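Local atomic coordinates of acidocalcisomal pyrophosphatase (Trypanosoma brucei brucei, PDB entry 5C5V), a protein that probably hydrolyses inorganic pyrophosphate to phosphate with the help of magnesium ions. Residues Ala15-Val18 with Thr19-Tyr23; Pro26-Val29 with Glu30-Cys33. All blocks are in the same frame, centred on the assembly; numbering follows the deposited sequence.

Contact 1: residues Ala15-Val18 with Thr19-Tyr23; sequences AFDV and THLGY
The chi1 torsion of D17 (174°) carries CG to the far side of CA from its own nitrogen, and chi2 turns the carboxylate toward the backbone of L21 and G22. This is the first half of an EF-hand-like loop, in the segment that links helix 3-14 to strand 23-24: D17 and G22 fall where the first and sixth residues of such a loop are expected, and a type I beta turn runs from D17 to H20. The two carboxylate oxygens divide the work. OD1 accepts L21 N at 2.7 Å through its syn lone pair, although the N-H is bent to 137°; OD2 takes G22 N at 2.9 Å, also on the syn side but 33° out of the carboxylate plane. Two consecutive amides thus fix the rotation of the group. The turn itself is closed by H20 N, which donates to D17 O at 3.0 Å from above the carbonyl plane. The imidazole leads off to a second subunit, where D324 accepts a hydrogen bond from NE2. L21 also comes alongside D17 OD1, its CB 3.3 Å and its CG 3.5 Å from that oxygen.

Contact 2: residues Pro26-Val29 with Glu30-Cys33; sequences PDKV and EEVC
K28 NZ and E31 OE1 form a salt bridge of 2.9 Å, three residues apart on the first turns of helix 26-36, the exiting helix of an EF-hand-like helix-loop-helix, whose first residues are also the last positions of the loop. K28 reaches its partner by a bend at chi2 (-53°), beyond which CD, CE and NZ run on nearly straight; E31, by contrast, is extended beyond CG. The ammonium approaches OE1 on its syn side, 17° out of the carboxylate plane, and the lysine methylenes follow it in, with CE 3.5 Å from the same oxygen. K28 sits where a classical EF-hand loop would place its twelfth residue, usually a glutamate that binds calcium, so a positive charge stands at a position normally given to a metal ligand.

The backbone keeps the regular i to i+4 pattern: the amides of E30, E31, V32 and C33 donate to the carbonyls of P26, D27, K28 and V29. E30 OE2 makes a salt bridge with K49 of helix 43-53, while the amide of K28 is held by T25 OG1. V29, V32 and C33 form the buried side, with V29 and C33 against I52 of that same neighbouring helix. Chi1 of V32 (72°) tucks CG1 between the backbone nitrogen and carbonyl carbon, pressing this methyl onto the preceding turn, where it lies 3.2 Å from V29 O and 3.6 Å from K28 O.

Overall arrangement
Both contacts belong to one EF-hand-like unit remote from the site that binds imidodiphosphate and magnesium, with centres about 12 Å apart and contact 1 coming first along the chain. Contact 1 is a surface loop held by a carboxylate that binds backbone amides, and a second subunit packs against it; contact 2 is a helix, partly buried, whose side-chain bridge lies over ordinary helical bonding and which no other chain of the assembly touches. F16 joins the two: its ring packs on E31 and V32, with CE1 3.6 Å from V32 CA, while its carbonyl oxygen meets the side chain of K28. The residue just before the loop thus packs on the exiting helix.

Contact 1: residues Ala15-Val18 with Thr19-Tyr23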
ATOM      1  N   ALA A  15      40.387  -3.482  -5.526  1.00 63.42           N
ATOM      2  CA  ALA A  15      40.744  -2.156  -5.045  1.00 63.91           C
ATOM      3  C   ALA A  15      41.875  -1.564  -5.876  1.00 64.45           C
ATOM      4  O   ALA A  15      42.212  -0.387  -5.733  1.00 64.86           O
ATOM      5  CB  ALA A  15      41.120  -2.198  -3.583  1.00 64.26           C
ATOM      6  N   PHE A  16      42.458  -2.373  -6.757  1.00 66.08           N
ATOM      7  CA  PHE A  16      43.514  -1.887  -7.644  1.00 66.63           C
ATOM      8  C   PHE A  16      43.086  -1.979  -9.104  1.00 66.48           C
ATOM      9  O   PHE A  16      43.838  -1.619  -9.996  1.00 66.95           O
ATOM     10  CB  PHE A  16      44.820  -2.660  -7.423  1.00 66.89           C
ATOM     11  CG  PHE A  16      45.438  -2.427  -6.074  1.00 67.25           C
ATOM     12  CD1 PHE A  16      46.287  -1.355  -5.865  1.00 67.69           C
ATOM     13  CD2 PHE A  16      45.159  -3.272  -5.015  1.00 67.03           C
ATOM     14  CE1 PHE A  16      46.837  -1.126  -4.622  1.00 68.14           C
ATOM     15  CE2 PHE A  16      45.713  -3.053  -3.775  1.00 67.40           C
ATOM     16  CZ  PHE A  16      46.555  -1.977  -3.578  1.00 68.05           C
ATOM     17  N   ASP A  17      41.899  -2.525  -9.325  1.00 68.39           N
ATOM     18  CA  ASP A  17      41.224  -2.536 -10.620  1.00 67.86           C
ATOM     19  C   ASP A  17      39.733  -2.158 -10.403  1.00 67.42           C
ATOM     20  O   ASP A  17      38.826  -2.960 -10.629  1.00 66.88           O
ATOM     21  CB  ASP A  17      41.372  -3.908 -11.281  1.00 67.77           C
ATOM     22  CG  ASP A  17      40.578  -4.025 -12.569  1.00 67.54           C
ATOM     23  OD1 ASP A  17      40.504  -3.014 -13.303  1.00 67.73           O
ATOM     24  OD2 ASP A  17      39.997  -5.113 -12.815  1.00 67.11           O
ATOM     25  N   VAL A  18      39.499  -0.929  -9.949  1.00 63.46           N
ATOM     26  CA  VAL A  18      38.200  -0.497  -9.409  1.00 63.38           C
ATOM     27  C   VAL A  18      37.097  -0.499 -10.470  1.00 63.10           C
ATOM     28  O   VAL A  18      35.902  -0.657 -10.196  1.00 62.54           O
ATOM     29  CB  VAL A  18      38.325   0.912  -8.798  1.00 63.85           C
ATOM     30  CG1 VAL A  18      39.268   0.886  -7.604  1.00 64.07           C
ATOM     31  CG2 VAL A  18      38.832   1.906  -9.845  1.00 63.98           C
ATOM     32  N   THR A  19      37.556  -0.331 -11.693  1.00 66.38           N
ATOM     33  CA  THR A  19      36.726  -0.216 -12.862  1.00 65.91           C
ATOM     34  C   THR A  19      36.566  -1.550 -13.605  1.00 65.74           C
ATOM     35  O   THR A  19      35.945  -1.608 -14.673  1.00 65.60           O
ATOM     36  CB  THR A  19      37.339   0.888 -13.745  1.00 66.44           C
ATOM     37  OG1 THR A  19      36.555   2.071 -13.588  1.00 66.67           O
ATOM     38  CG2 THR A  19      37.507   0.491 -15.198  1.00 66.06           C
ATOM     39  N   HIS A  20      37.115  -2.618 -13.021  1.00 68.06           N
ATOM     40  CA  HIS A  20      37.042  -3.971 -13.588  1.00 67.92           C
ATOM     41  C   HIS A  20      37.578  -4.052 -15.021  1.00 67.96           C
ATOM     42  O   HIS A  20      36.925  -4.606 -15.902  1.00 67.56           O
ATOM     43  CB  HIS A  20      35.612  -4.499 -13.543  1.00 67.39           C
ATOM     44  CG  HIS A  20      35.090  -4.691 -12.151  1.00 67.61           C
ATOM     45  ND1 HIS A  20      35.885  -5.138 -11.112  1.00 67.95           N
ATOM     46  CD2 HIS A  20      33.860  -4.484 -11.620  1.00 67.22           C
ATOM     47  CE1 HIS A  20      35.163  -5.204 -10.006  1.00 67.64           C
ATOM     48  NE2 HIS A  20      33.931  -4.812 -10.286  1.00 67.17           N
ATOM     49  N   LEU A  21      38.751  -3.482 -15.257  1.00 70.17           N
ATOM     50  CA  LEU A  21      39.450  -3.700 -16.514  1.00 70.50           C
ATOM     51  C   LEU A  21      39.759  -5.182 -16.732  1.00 70.53           C
ATOM     52  O   LEU A  21      39.952  -5.624 -17.867  1.00 70.75           O
ATOM     53  CB  LEU A  21      40.762  -2.917 -16.553  1.00 71.06           C
ATOM     54  CG  LEU A  21      40.630  -1.404 -16.437  1.00 71.48           C
ATOM     55  CD1 LEU A  21      42.010  -0.742 -16.481  1.00 71.78           C
ATOM     56  CD2 LEU A  21      39.680  -0.842 -17.498  1.00 71.27           C
ATOM     57  N   GLY A  22      39.878  -5.926 -15.632  1.00 72.38           N
ATOM     58  CA  GLY A  22      40.238  -7.330 -15.681  1.00 72.42           C
ATOM     59  C   GLY A  22      41.728  -7.572 -15.470  1.00 72.98           C
ATOM     60  O   GLY A  22      42.170  -8.721 -15.394  1.00 73.35           O
ATOM     61  N   TYR A  23      42.513  -6.503 -15.363  1.00 73.91           N
ATOM     62  CA  TYR A  23      43.958  -6.648 -15.180  1.00 74.80           C
ATOM     63  C   TYR A  23      44.563  -5.461 -14.427  1.00 75.03           C
ATOM     64  O   TYR A  23      43.900  -4.449 -14.205  1.00 74.87           O
ATOM     65  CB  TYR A  23      44.647  -6.815 -16.542  1.00 75.01           C
ATOM     66  CG  TYR A  23      44.419  -5.646 -17.470  1.00 75.12           C
ATOM     67  CD1 TYR A  23      45.358  -4.638 -17.602  1.00 75.62           C
ATOM     68  CD2 TYR A  23      43.246  -5.553 -18.213  1.00 74.70           C
ATOM     69  CE1 TYR A  23      45.132  -3.565 -18.454  1.00 75.70           C
ATOM     70  CE2 TYR A  23      43.009  -4.486 -19.053  1.00 74.75           C
ATOM     71  CZ  TYR A  23      43.948  -3.498 -19.168  1.00 75.40           C
ATOM     72  OH  TYR A  23      43.700  -2.442 -20.015  1.00 75.76           O
TER

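Contact 2: residues Pro26-Val29 with Glu30-Cys33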
ATOM      1  N   PRO A  26      50.300  -0.944 -15.313  1.00 77.48           N
ATOM      2  CA  PRO A  26      51.638  -0.845 -14.721  1.00 77.97           C
ATOM      3  C   PRO A  26      51.644  -0.033 -13.425  1.00 78.08           C
ATOM      4  O   PRO A  26      52.275  -0.446 -12.453  1.00 78.51           O
ATOM      5  CB  PRO A  26      52.467  -0.158 -15.819  1.00 78.88           C
ATOM      6  CG  PRO A  26      51.765  -0.533 -17.085  1.00 78.78           C
ATOM      7  CD  PRO A  26      50.296  -0.560 -16.735  1.00 77.82           C
ATOM      8  N   ASP A  27      50.974   1.114 -13.428  1.00 78.85           N
ATOM      9  CA  ASP A  27      50.866   1.951 -12.237  1.00 79.00           C
ATOM     10  C   ASP A  27      50.229   1.166 -11.088  1.00 78.53           C
ATOM     11  O   ASP A  27      50.615   1.296  -9.930  1.00 78.77           O
ATOM     12  CB  ASP A  27      50.019   3.197 -12.523  1.00 79.00           C
ATOM     13  CG  ASP A  27      50.672   4.140 -13.526  1.00 79.80           C
ATOM     14  OD1 ASP A  27      51.912   4.199 -13.595  1.00 80.60           O
ATOM     15  OD2 ASP A  27      49.923   4.840 -14.242  1.00 80.01           O
ATOM     16  N   LYS A  28      49.241   0.351 -11.420  1.00 76.46           N
ATOM     17  CA  LYS A  28      48.554  -0.445 -10.415  1.00 76.10           C
ATOM     18  C   LYS A  28      49.454  -1.555  -9.874  1.00 76.26           C
ATOM     19  O   LYS A  28      49.329  -1.955  -8.721  1.00 75.95           O
ATOM     20  CB  LYS A  28      47.274  -1.028 -10.996  1.00 75.32           C
ATOM     21  CG  LYS A  28      46.174   0.013 -11.164  1.00 75.21           C
ATOM     22  CD  LYS A  28      45.938   0.742  -9.856  1.00 75.26           C
ATOM     23  CE  LYS A  28      45.276   2.091 -10.073  1.00 75.21           C
ATOM     24  NZ  LYS A  28      44.946   2.697  -8.761  1.00 75.47           N
ATOM     25  N   VAL A  29      50.361  -2.040 -10.710  1.00 76.30           N
ATOM     26  CA  VAL A  29      51.296  -3.074 -10.296  1.00 76.57           C
ATOM     27  C   VAL A  29      52.247  -2.529  -9.241  1.00 77.05           C
ATOM     28  O   VAL A  29      52.471  -3.170  -8.215  1.00 77.14           O
ATOM     29  CB  VAL A  29      52.104  -3.621 -11.485  1.00 76.59           C
ATOM     30  CG1 VAL A  29      53.435  -4.192 -11.005  1.00 77.51           C
ATOM     31  CG2 VAL A  29      51.305  -4.680 -12.220  1.00 76.71           C
ATOM     32  N   GLU A  30      52.781  -1.336  -9.478  1.00 79.37           N
ATOM     33  CA  GLU A  30      53.638  -0.702  -8.494  1.00 80.15           C
ATOM     34  C   GLU A  30      52.877  -0.425  -7.193  1.00 79.89           C
ATOM     35  O   GLU A  30      53.425  -0.586  -6.101  1.00 80.20           O
ATOM     36  CB  GLU A  30      54.241   0.592  -9.047  1.00 80.88           C
ATOM     37  CG  GLU A  30      55.072   0.408 -10.316  1.00 81.62           C
ATOM     38  CD  GLU A  30      56.359   1.200 -10.285  1.00 82.88           C
ATOM     39  OE1 GLU A  30      56.902   1.534 -11.371  1.00 83.96           O
ATOM     40  OE2 GLU A  30      56.859   1.478  -9.168  1.00 83.12           O
ATOM     41  N   GLU A  31      51.614  -0.025  -7.312  1.00 76.02           N
ATOM     42  CA  GLU A  31      50.813   0.328  -6.144  1.00 75.96           C
ATOM     43  C   GLU A  31      50.442  -0.855  -5.252  1.00 75.25           C
ATOM     44  O   GLU A  31      50.407  -0.724  -4.036  1.00 75.38           O
ATOM     45  CB  GLU A  31      49.531   1.037  -6.573  1.00 75.26           C
ATOM     46  CG  GLU A  31      49.711   2.535  -6.722  1.00 75.78           C
ATOM     47  CD  GLU A  31      48.662   3.156  -7.620  1.00 75.87           C
ATOM     48  OE1 GLU A  31      47.457   2.895  -7.415  1.00 75.50           O
ATOM     49  OE2 GLU A  31      49.050   3.908  -8.531  1.00 76.32           O
ATOM     50  N   VAL A  32      50.138  -1.996  -5.856  1.00 72.38           N
ATOM     51  CA  VAL A  32      49.782  -3.161  -5.071  1.00 72.47           C
ATOM     52  C   VAL A  32      51.047  -3.683  -4.353  1.00 73.28           C
ATOM     53  O   VAL A  32      50.951  -4.248  -3.264  1.00 73.20           O
ATOM     54  CB  VAL A  32      49.129  -4.255  -5.940  1.00 72.12           C
ATOM     55  CG1 VAL A  32      50.150  -4.903  -6.832  1.00 72.64           C
ATOM     56  CG2 VAL A  32      48.471  -5.299  -5.065  1.00 71.87           C
ATOM     57  N   CYS A  33      52.218  -3.449  -4.953  1.00 75.13           N
ATOM     58  CA  CYS A  33      53.497  -3.806  -4.343  1.00 75.73           C
ATOM     59  C   CYS A  33      53.853  -2.873  -3.187  1.00 76.02           C
ATOM     60  O   CYS A  33      54.310  -3.319  -2.141  1.00 76.19           O
ATOM     61  CB  CYS A  33      54.631  -3.787  -5.380  1.00 76.01           C
ATOM     62  SG  CYS A  33      54.590  -5.165  -6.540  1.00 76.07           S
TER